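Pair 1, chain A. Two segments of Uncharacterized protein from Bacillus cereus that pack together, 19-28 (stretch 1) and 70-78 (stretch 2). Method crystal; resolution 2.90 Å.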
# COMPACT_ATOMS: atom_id res chain seq x y z
N GLN A 19 12.26 -3.59 6.00
CA GLN A 19 12.12 -2.14 6.18
C GLN A 19 10.74 -1.55 5.90
O GLN A 19 9.76 -1.94 6.52
CB GLN A 19 13.14 -1.42 5.31
CG GLN A 19 13.05 0.08 5.42
CD GLN A 19 14.38 0.72 5.79
OE1 GLN A 19 15.43 0.10 5.66
NE2 GLN A 19 14.32 1.96 6.24
N LEU A 20 10.63 -0.62 4.96
CA LEU A 20 9.34 0.00 4.64
C LEU A 20 8.60 -0.62 3.49
O LEU A 20 9.11 -0.69 2.40
CB LEU A 20 9.63 1.45 4.34
CG LEU A 20 8.56 2.51 4.45
CD1 LEU A 20 7.75 2.35 5.71
CD2 LEU A 20 9.15 3.89 4.37
N VAL A 21 7.36 -1.02 3.76
CA VAL A 21 6.56 -1.83 2.83
C VAL A 21 5.12 -1.41 2.79
O VAL A 21 4.56 -1.06 3.80
CB VAL A 21 6.50 -3.26 3.33
CG1 VAL A 21 5.58 -4.10 2.45
CG2 VAL A 21 7.91 -3.80 3.40
N LEU A 22 4.51 -1.50 1.64
CA LEU A 22 3.22 -0.92 1.45
C LEU A 22 2.32 -2.02 0.89
O LEU A 22 2.66 -2.63 -0.14
CB LEU A 22 3.34 0.28 0.50
CG LEU A 22 1.99 0.87 0.10
CD1 LEU A 22 2.16 2.12 -0.74
CD2 LEU A 22 1.18 -0.16 -0.66
N LEU A 23 1.19 -2.29 1.54
CA LEU A 23 0.24 -3.25 0.99
C LEU A 23 -0.84 -2.53 0.32
O LEU A 23 -1.42 -1.58 0.88
CB LEU A 23 -0.41 -4.09 2.05
CG LEU A 23 0.36 -5.37 2.26
CD1 LEU A 23 1.78 -5.01 2.68
CD2 LEU A 23 -0.38 -6.16 3.32
N PHE A 24 -1.11 -2.96 -0.90
CA PHE A 24 -2.22 -2.43 -1.65
C PHE A 24 -3.18 -3.60 -1.79
O PHE A 24 -2.87 -4.66 -2.42
CB PHE A 24 -1.78 -1.90 -3.01
CG PHE A 24 -2.87 -1.17 -3.74
CD1 PHE A 24 -2.91 0.21 -3.75
CD2 PHE A 24 -3.89 -1.86 -4.35
CE1 PHE A 24 -3.94 0.88 -4.39
CE2 PHE A 24 -4.91 -1.20 -5.01
CZ PHE A 24 -4.95 0.18 -5.02
N ILE A 25 -4.36 -3.42 -1.21
CA ILE A 25 -5.34 -4.50 -1.20
C ILE A 25 -6.53 -4.15 -2.01
O ILE A 25 -7.08 -3.03 -1.88
CB ILE A 25 -5.81 -4.82 0.23
CG1 ILE A 25 -4.56 -5.05 1.13
CG2 ILE A 25 -6.75 -6.02 0.20
CD1 ILE A 25 -4.88 -5.58 2.50
N LYS A 26 -6.92 -5.07 -2.88
CA LYS A 26 -8.03 -4.78 -3.78
C LYS A 26 -8.88 -5.98 -4.01
O LYS A 26 -8.56 -7.09 -3.57
CB LYS A 26 -7.55 -4.24 -5.12
CG LYS A 26 -6.28 -4.89 -5.67
CD LYS A 26 -6.07 -4.53 -7.14
CE LYS A 26 -4.73 -5.02 -7.68
NZ LYS A 26 -4.62 -4.80 -9.16
N THR A 27 -9.98 -5.72 -4.69
CA THR A 27 -10.97 -6.70 -4.94
C THR A 27 -11.08 -6.87 -6.43
O THR A 27 -10.76 -5.96 -7.19
CB THR A 27 -12.26 -6.22 -4.31
OG1 THR A 27 -12.17 -6.53 -2.92
CG2 THR A 27 -13.55 -6.91 -4.94
N GLU A 28 -11.58 -8.03 -6.83
CA GLU A 28 -11.67 -8.41 -8.24
C GLU A 28 -12.50 -7.51 -9.16
O GLU A 28 -12.07 -7.24 -10.28
CB GLU A 28 -12.12 -9.87 -8.36
CG GLU A 28 -11.08 -10.82 -7.78
CD GLU A 28 -11.12 -12.20 -8.41
OE1 GLU A 28 -12.20 -12.84 -8.38
OE2 GLU A 28 -10.06 -12.65 -8.93
N PHE A 70 -16.88 -5.41 1.26
CA PHE A 70 -15.47 -4.99 1.17
C PHE A 70 -15.07 -4.92 -0.33
O PHE A 70 -15.07 -5.94 -1.03
CB PHE A 70 -14.41 -5.79 1.93
CG PHE A 70 -13.01 -5.30 1.70
CD1 PHE A 70 -12.59 -4.08 2.24
CD2 PHE A 70 -12.13 -6.00 0.90
CE1 PHE A 70 -11.29 -3.60 2.01
CE2 PHE A 70 -10.84 -5.52 0.65
CZ PHE A 70 -10.42 -4.32 1.21
N THR A 71 -14.72 -3.71 -0.81
CA THR A 71 -14.18 -3.51 -2.17
C THR A 71 -12.72 -3.08 -2.07
O THR A 71 -11.82 -3.67 -2.67
CB THR A 71 -14.96 -2.44 -2.95
OG1 THR A 71 -15.19 -1.29 -2.10
CG2 THR A 71 -16.30 -3.00 -3.45
N GLY A 72 -12.50 -2.04 -1.27
CA GLY A 72 -11.19 -1.44 -1.10
C GLY A 72 -11.22 -0.21 -1.97
O GLY A 72 -12.27 0.35 -2.23
N PRO A 73 -10.05 0.23 -2.41
CA PRO A 73 -8.77 -0.33 -2.07
C PRO A 73 -8.35 0.07 -0.70
O PRO A 73 -8.90 0.99 -0.11
CB PRO A 73 -7.82 0.34 -3.04
CG PRO A 73 -8.46 1.65 -3.26
CD PRO A 73 -9.91 1.31 -3.40
N THR A 74 -7.34 -0.61 -0.21
CA THR A 74 -6.77 -0.24 1.06
C THR A 74 -5.28 -0.24 0.92
O THR A 74 -4.72 -1.15 0.32
CB THR A 74 -7.12 -1.23 2.16
OG1 THR A 74 -8.54 -1.32 2.27
CG2 THR A 74 -6.53 -0.73 3.44
N VAL A 75 -4.66 0.79 1.48
CA VAL A 75 -3.23 0.83 1.51
C VAL A 75 -2.81 0.80 2.94
O VAL A 75 -3.38 1.51 3.77
CB VAL A 75 -2.68 2.09 0.88
CG1 VAL A 75 -1.18 2.19 1.12
CG2 VAL A 75 -2.98 2.02 -0.60
N LEU A 76 -1.82 -0.04 3.22
CA LEU A 76 -1.24 -0.10 4.53
C LEU A 76 0.20 0.12 4.37
O LEU A 76 0.82 -0.35 3.39
CB LEU A 76 -1.43 -1.49 5.13
CG LEU A 76 -2.91 -1.81 5.25
CD1 LEU A 76 -3.10 -3.06 6.06
CD2 LEU A 76 -3.59 -0.65 5.94
N LEU A 77 0.76 0.83 5.32
CA LEU A 77 2.17 1.04 5.27
C LEU A 77 2.72 0.45 6.54
O LEU A 77 2.22 0.74 7.63
CB LEU A 77 2.45 2.52 5.18
CG LEU A 77 3.81 2.87 4.59
CD1 LEU A 77 3.98 2.18 3.25
CD2 LEU A 77 3.91 4.37 4.45
N PHE A 78 3.77 -0.36 6.38
CA PHE A 78 4.41 -0.99 7.50
C PHE A 78 5.86 -0.58 7.62
O PHE A 78 6.59 -0.56 6.61
CB PHE A 78 4.36 -2.47 7.28
CG PHE A 78 3.00 -3.04 7.44
CD1 PHE A 78 2.50 -3.32 8.69
CD2 PHE A 78 2.20 -3.31 6.35
CE1 PHE A 78 1.22 -3.85 8.84
CE2 PHE A 78 0.92 -3.84 6.50
CZ PHE A 78 0.44 -4.13 7.74

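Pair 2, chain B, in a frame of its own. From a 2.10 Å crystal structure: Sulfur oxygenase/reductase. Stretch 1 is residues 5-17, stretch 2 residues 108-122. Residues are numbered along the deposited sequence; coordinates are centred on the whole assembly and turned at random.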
# COMPACT_ATOMS: atom_id res chain seq x y z
N ASN B 5 -32.06 44.35 46.41
CA ASN B 5 -31.43 44.78 45.16
C ASN B 5 -29.94 44.53 45.31
O ASN B 5 -29.19 45.42 45.76
CB ASN B 5 -31.73 46.24 44.85
CG ASN B 5 -32.18 47.03 46.07
OD1 ASN B 5 -32.77 46.47 47.00
ND2 ASN B 5 -31.92 48.34 46.07
N PRO B 6 -29.45 43.35 44.97
CA PRO B 6 -28.01 43.09 45.10
C PRO B 6 -27.21 43.80 44.01
O PRO B 6 -27.74 44.27 43.00
CB PRO B 6 -27.90 41.57 44.98
CG PRO B 6 -29.08 41.18 44.15
CD PRO B 6 -30.18 42.15 44.53
N ILE B 7 -25.91 43.83 44.24
CA ILE B 7 -24.91 44.37 43.33
C ILE B 7 -24.27 43.20 42.60
O ILE B 7 -24.00 42.15 43.20
CB ILE B 7 -23.86 45.17 44.14
CG1 ILE B 7 -24.49 46.37 44.85
CG2 ILE B 7 -22.68 45.57 43.30
CD1 ILE B 7 -25.32 47.23 43.97
N ILE B 8 -23.99 43.36 41.31
CA ILE B 8 -23.35 42.30 40.55
C ILE B 8 -22.03 42.84 40.04
O ILE B 8 -22.01 43.87 39.35
CB ILE B 8 -24.22 41.80 39.38
CG1 ILE B 8 -25.58 41.33 39.90
CG2 ILE B 8 -23.54 40.58 38.68
CD1 ILE B 8 -26.46 40.75 38.80
N ALA B 9 -20.94 42.18 40.42
CA ALA B 9 -19.64 42.44 39.83
C ALA B 9 -19.44 41.45 38.69
O ALA B 9 -19.65 40.25 38.86
CB ALA B 9 -18.52 42.34 40.87
N ILE B 10 -19.08 41.97 37.51
CA ILE B 10 -18.87 41.12 36.35
C ILE B 10 -17.40 41.18 36.00
O ILE B 10 -16.92 42.18 35.47
CB ILE B 10 -19.74 41.52 35.15
CG1 ILE B 10 -21.20 41.47 35.56
CG2 ILE B 10 -19.44 40.57 33.99
CD1 ILE B 10 -22.20 41.89 34.45
N ASN B 11 -16.68 40.10 36.30
CA ASN B 11 -15.29 39.97 35.91
C ASN B 11 -15.26 39.56 34.44
O ASN B 11 -15.67 38.45 34.09
CB ASN B 11 -14.59 38.94 36.80
CG ASN B 11 -13.11 39.00 36.67
OD1 ASN B 11 -12.55 38.56 35.67
ND2 ASN B 11 -12.44 39.55 37.69
N MET B 12 -14.77 40.45 33.59
CA MET B 12 -14.76 40.26 32.14
C MET B 12 -13.32 40.00 31.70
O MET B 12 -12.43 40.80 32.00
CB MET B 12 -15.31 41.49 31.42
CG MET B 12 -16.73 41.85 31.82
SD MET B 12 -17.11 43.51 31.23
CE MET B 12 -18.87 43.56 31.58
N ALA B 13 -13.11 38.88 31.02
CA ALA B 13 -11.82 38.51 30.47
C ALA B 13 -12.03 37.86 29.11
O ALA B 13 -13.12 37.40 28.78
CB ALA B 13 -11.07 37.54 31.38
N LYS B 14 -10.96 37.84 28.31
CA LYS B 14 -10.93 37.08 27.07
C LYS B 14 -9.78 36.09 27.16
O LYS B 14 -8.65 36.48 27.46
CB LYS B 14 -10.82 37.98 25.85
CG LYS B 14 -12.08 38.82 25.62
CD LYS B 14 -11.96 39.69 24.38
CE LYS B 14 -13.27 40.42 24.10
NZ LYS B 14 -14.38 39.44 23.83
N ILE B 15 -10.09 34.81 26.97
CA ILE B 15 -9.14 33.75 27.24
C ILE B 15 -8.93 32.93 25.97
O ILE B 15 -9.77 32.89 25.06
CB ILE B 15 -9.61 32.85 28.40
CG1 ILE B 15 -10.84 32.04 27.99
CG2 ILE B 15 -9.94 33.73 29.63
CD1 ILE B 15 -11.34 31.15 29.05
N ALA B 16 -7.78 32.26 25.94
CA ALA B 16 -7.41 31.44 24.80
C ALA B 16 -8.35 30.25 24.66
O ALA B 16 -8.69 29.60 25.65
CB ALA B 16 -5.95 30.97 24.93
N ASN B 17 -8.78 29.99 23.44
CA ASN B 17 -9.69 28.89 23.15
C ASN B 17 -8.86 27.67 22.76
O ASN B 17 -8.59 27.41 21.59
CB ASN B 17 -10.67 29.30 22.06
CG ASN B 17 -11.68 28.23 21.75
OD1 ASN B 17 -11.67 27.16 22.36
ND2 ASN B 17 -12.59 28.51 20.83
N GLY B 108 -1.95 32.68 32.52
CA GLY B 108 -1.37 31.98 31.39
C GLY B 108 -2.33 31.68 30.25
O GLY B 108 -1.90 31.26 29.17
N MET B 109 -3.63 31.87 30.47
CA MET B 109 -4.60 31.72 29.40
C MET B 109 -5.31 33.03 29.07
O MET B 109 -6.18 33.03 28.20
CB MET B 109 -5.64 30.66 29.78
CG MET B 109 -6.67 31.16 30.79
SD MET B 109 -7.88 29.89 31.18
CE MET B 109 -8.96 30.69 32.36
N VAL B 110 -4.95 34.14 29.73
CA VAL B 110 -5.63 35.42 29.55
C VAL B 110 -4.98 36.19 28.40
O VAL B 110 -3.76 36.34 28.34
CB VAL B 110 -5.62 36.24 30.86
CG1 VAL B 110 -6.10 37.66 30.62
CG2 VAL B 110 -6.49 35.57 31.91
N ILE B 111 -5.82 36.64 27.47
CA ILE B 111 -5.39 37.48 26.37
C ILE B 111 -5.81 38.93 26.57
O ILE B 111 -5.12 39.84 26.11
CB ILE B 111 -5.93 36.91 25.04
CG1 ILE B 111 -5.18 35.62 24.69
CG2 ILE B 111 -5.88 37.93 23.88
CD1 ILE B 111 -5.84 34.79 23.63
N GLU B 112 -6.92 39.16 27.28
CA GLU B 112 -7.41 40.50 27.55
C GLU B 112 -8.16 40.46 28.87
O GLU B 112 -8.78 39.45 29.22
CB GLU B 112 -8.31 40.97 26.39
CG GLU B 112 -8.58 42.45 26.30
CD GLU B 112 -9.32 42.80 25.02
OE1 GLU B 112 -9.59 41.89 24.20
OE2 GLU B 112 -9.65 44.00 24.85
N GLY B 113 -8.09 41.55 29.63
CA GLY B 113 -8.71 41.60 30.94
C GLY B 113 -7.77 41.17 32.05
O GLY B 113 -6.57 41.00 31.82
N PRO B 114 -8.28 40.98 33.28
CA PRO B 114 -9.70 41.12 33.64
C PRO B 114 -10.09 42.59 33.81
O PRO B 114 -9.23 43.42 34.08
CB PRO B 114 -9.80 40.38 34.98
CG PRO B 114 -8.50 40.68 35.62
CD PRO B 114 -7.47 40.67 34.47
N TRP B 115 -11.36 42.88 33.58
CA TRP B 115 -11.95 44.18 33.88
C TRP B 115 -13.24 43.87 34.62
O TRP B 115 -14.06 43.11 34.12
CB TRP B 115 -12.19 44.99 32.60
CG TRP B 115 -12.66 46.39 32.80
CD1 TRP B 115 -13.87 46.91 32.41
CD2 TRP B 115 -11.92 47.48 33.38
NE1 TRP B 115 -13.93 48.25 32.73
CE2 TRP B 115 -12.75 48.62 33.33
CE3 TRP B 115 -10.64 47.60 33.96
CZ2 TRP B 115 -12.34 49.87 33.81
CZ3 TRP B 115 -10.24 48.83 34.46
CH2 TRP B 115 -11.08 49.96 34.38
N GLU B 116 -13.39 44.40 35.83
CA GLU B 116 -14.49 43.98 36.70
C GLU B 116 -15.35 45.17 37.11
O GLU B 116 -15.16 45.73 38.20
CB GLU B 116 -13.98 43.25 37.94
CG GLU B 116 -15.10 42.51 38.66
CD GLU B 116 -14.64 41.82 39.92
OE1 GLU B 116 -13.81 42.40 40.63
OE2 GLU B 116 -15.13 40.71 40.20
N PRO B 117 -16.31 45.57 36.28
CA PRO B 117 -17.22 46.65 36.66
C PRO B 117 -18.31 46.16 37.59
O PRO B 117 -18.65 44.97 37.64
CB PRO B 117 -17.82 47.11 35.32
CG PRO B 117 -17.06 46.34 34.24
CD PRO B 117 -16.56 45.10 34.90
N TYR B 118 -18.87 47.11 38.33
CA TYR B 118 -20.01 46.90 39.21
C TYR B 118 -21.30 47.30 38.51
O TYR B 118 -21.35 48.33 37.81
CB TYR B 118 -19.86 47.72 40.49
CG TYR B 118 -18.85 47.20 41.50
CD1 TYR B 118 -19.14 46.10 42.29
CD2 TYR B 118 -17.63 47.86 41.71
CE1 TYR B 118 -18.24 45.63 43.25
CE2 TYR B 118 -16.72 47.39 42.67
CZ TYR B 118 -17.04 46.28 43.43
OH TYR B 118 -16.18 45.80 44.38
N PHE B 119 -22.36 46.49 38.70
CA PHE B 119 -23.63 46.72 38.03
C PHE B 119 -24.77 46.75 39.02
O PHE B 119 -24.86 45.94 39.95
CB PHE B 119 -23.92 45.64 36.97
CG PHE B 119 -23.00 45.73 35.80
CD1 PHE B 119 -21.75 45.14 35.86
CD2 PHE B 119 -23.35 46.45 34.68
CE1 PHE B 119 -20.88 45.24 34.81
CE2 PHE B 119 -22.48 46.57 33.62
CZ PHE B 119 -21.24 45.95 33.68
N GLU B 120 -25.66 47.69 38.80
CA GLU B 120 -26.93 47.76 39.48
C GLU B 120 -27.98 47.01 38.67
O GLU B 120 -28.03 47.12 37.44
CB GLU B 120 -27.32 49.23 39.67
CG GLU B 120 -28.76 49.43 40.07
CD GLU B 120 -29.18 50.90 40.04
OE1 GLU B 120 -28.30 51.78 39.87
OE2 GLU B 120 -30.38 51.15 40.21
N VAL B 121 -28.81 46.25 39.36
CA VAL B 121 -29.94 45.57 38.72
C VAL B 121 -31.08 46.57 38.69
O VAL B 121 -31.76 46.78 39.69
CB VAL B 121 -30.31 44.28 39.45
CG1 VAL B 121 -31.49 43.60 38.74
CG2 VAL B 121 -29.11 43.33 39.47
N VAL B 122 -31.29 47.19 37.53
CA VAL B 122 -32.32 48.22 37.36
C VAL B 122 -33.70 47.59 37.44
O VAL B 122 -34.61 48.13 38.08
CB VAL B 122 -32.12 48.94 36.01
CG1 VAL B 122 -33.27 49.87 35.74
CG2 VAL B 122 -30.78 49.67 35.98
O HOH W 1 -28.86 46.57 42.27
O HOH W 2 -17.13 38.81 39.76

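Two antiparallel strands can be joined by the same backbone ladder and yet be packed with quite different side chains, and these two pairs illustrate the principle. Over 14 central residues their N, CA and C atoms superpose with an RMSD of 0.7 Å. In pair 1, strand 20-27 runs against strand 74-78 at 165°; in pair 2, strand 7-15 runs against the two successive strand segments of stretch 2, the first around Pro B114 at 168° and the second around Tyr B118 at 143°. Three rungs of the ladder match. Val A21 and Phe A78 correspond to Ile B8 and Phe B119, and both pairs close with two hydrogen bonds: Phe A78 N to Val A21 O is 2.8 Å, and Phe B119 N to Ile B8 O is 2.7 Å. At the other end, Ile A25 with Thr A74 corresponds to Met B12 with Trp B115, again doubly bonded.

The middle rung shows what a proline changes. In pair 1, Leu A23 N donates to Leu A76 O (2.7 Å) and Leu A76 N returns the bond to Leu A23 O (2.8 Å). Leu A76 is matched by Pro B117, which has no amide hydrogen. The bond from Ile B10 N to Pro B117 O survives at 3.0 Å, but the reverse one cannot form; instead Pro B117 CD lies 3.0 Å from Ile B10 O.

Just before that last rung, Gly A72 and Pro A73 match Gly B113 and Pro B114, with each proline preceded by a cis peptide bond. The glycine backbone angles, 101/-155 and 92/-170, would jam a CB against the preceding carbonyl oxygen. The opposite strand also leaves little room: an ideal CB would be 3.1 Å from Ile A25 O in pair 1, and would clash with Met B12 O and Ala B13 CA in pair 2.

The prolines nearly coincide, but their neighbours differ. Phe A24 brings CZ to 3.5 Å from Pro A73 CB, whereas at the matching position Asn B11 places OD1 3.4 Å from Pro B114 CB. A ring is thus replaced by a shorter polar group at similar range. On the same side as Phe A24, Leu A22 CB packs 3.4 Å from Leu A77 CD1. Its counterpart Ala B9 is smaller, and the facing residue is larger: Ala B9 CB sits 4.1 Å from Tyr B118 CD1.

Around the matched phenylalanines, pair 1 sets Leu A23 CD1 4.1 Å from Phe A78 CD2. Pair 2 lays Ile B10 CD1 over one face of Phe B119, 3.6 Å from its CD1, while Met B12 extends its CE to 4.0 Å from Phe B119 CZ.

Beyond the cis proline the solutions part. Thr A27 OG1 donates to Thr A71 O at 2.9 Å. The matching Lys B14 and Glu B112 instead use the main chain, Lys B14 N donating to Glu B112 O at 2.9 Å. Both pairs skip the glycine in register here: Thr A27 lies nearest Thr A71, as Lys B14 lies nearest Glu B112. A common backbone therefore constrains the glycine closely while leaving much of the surrounding packing negotiable.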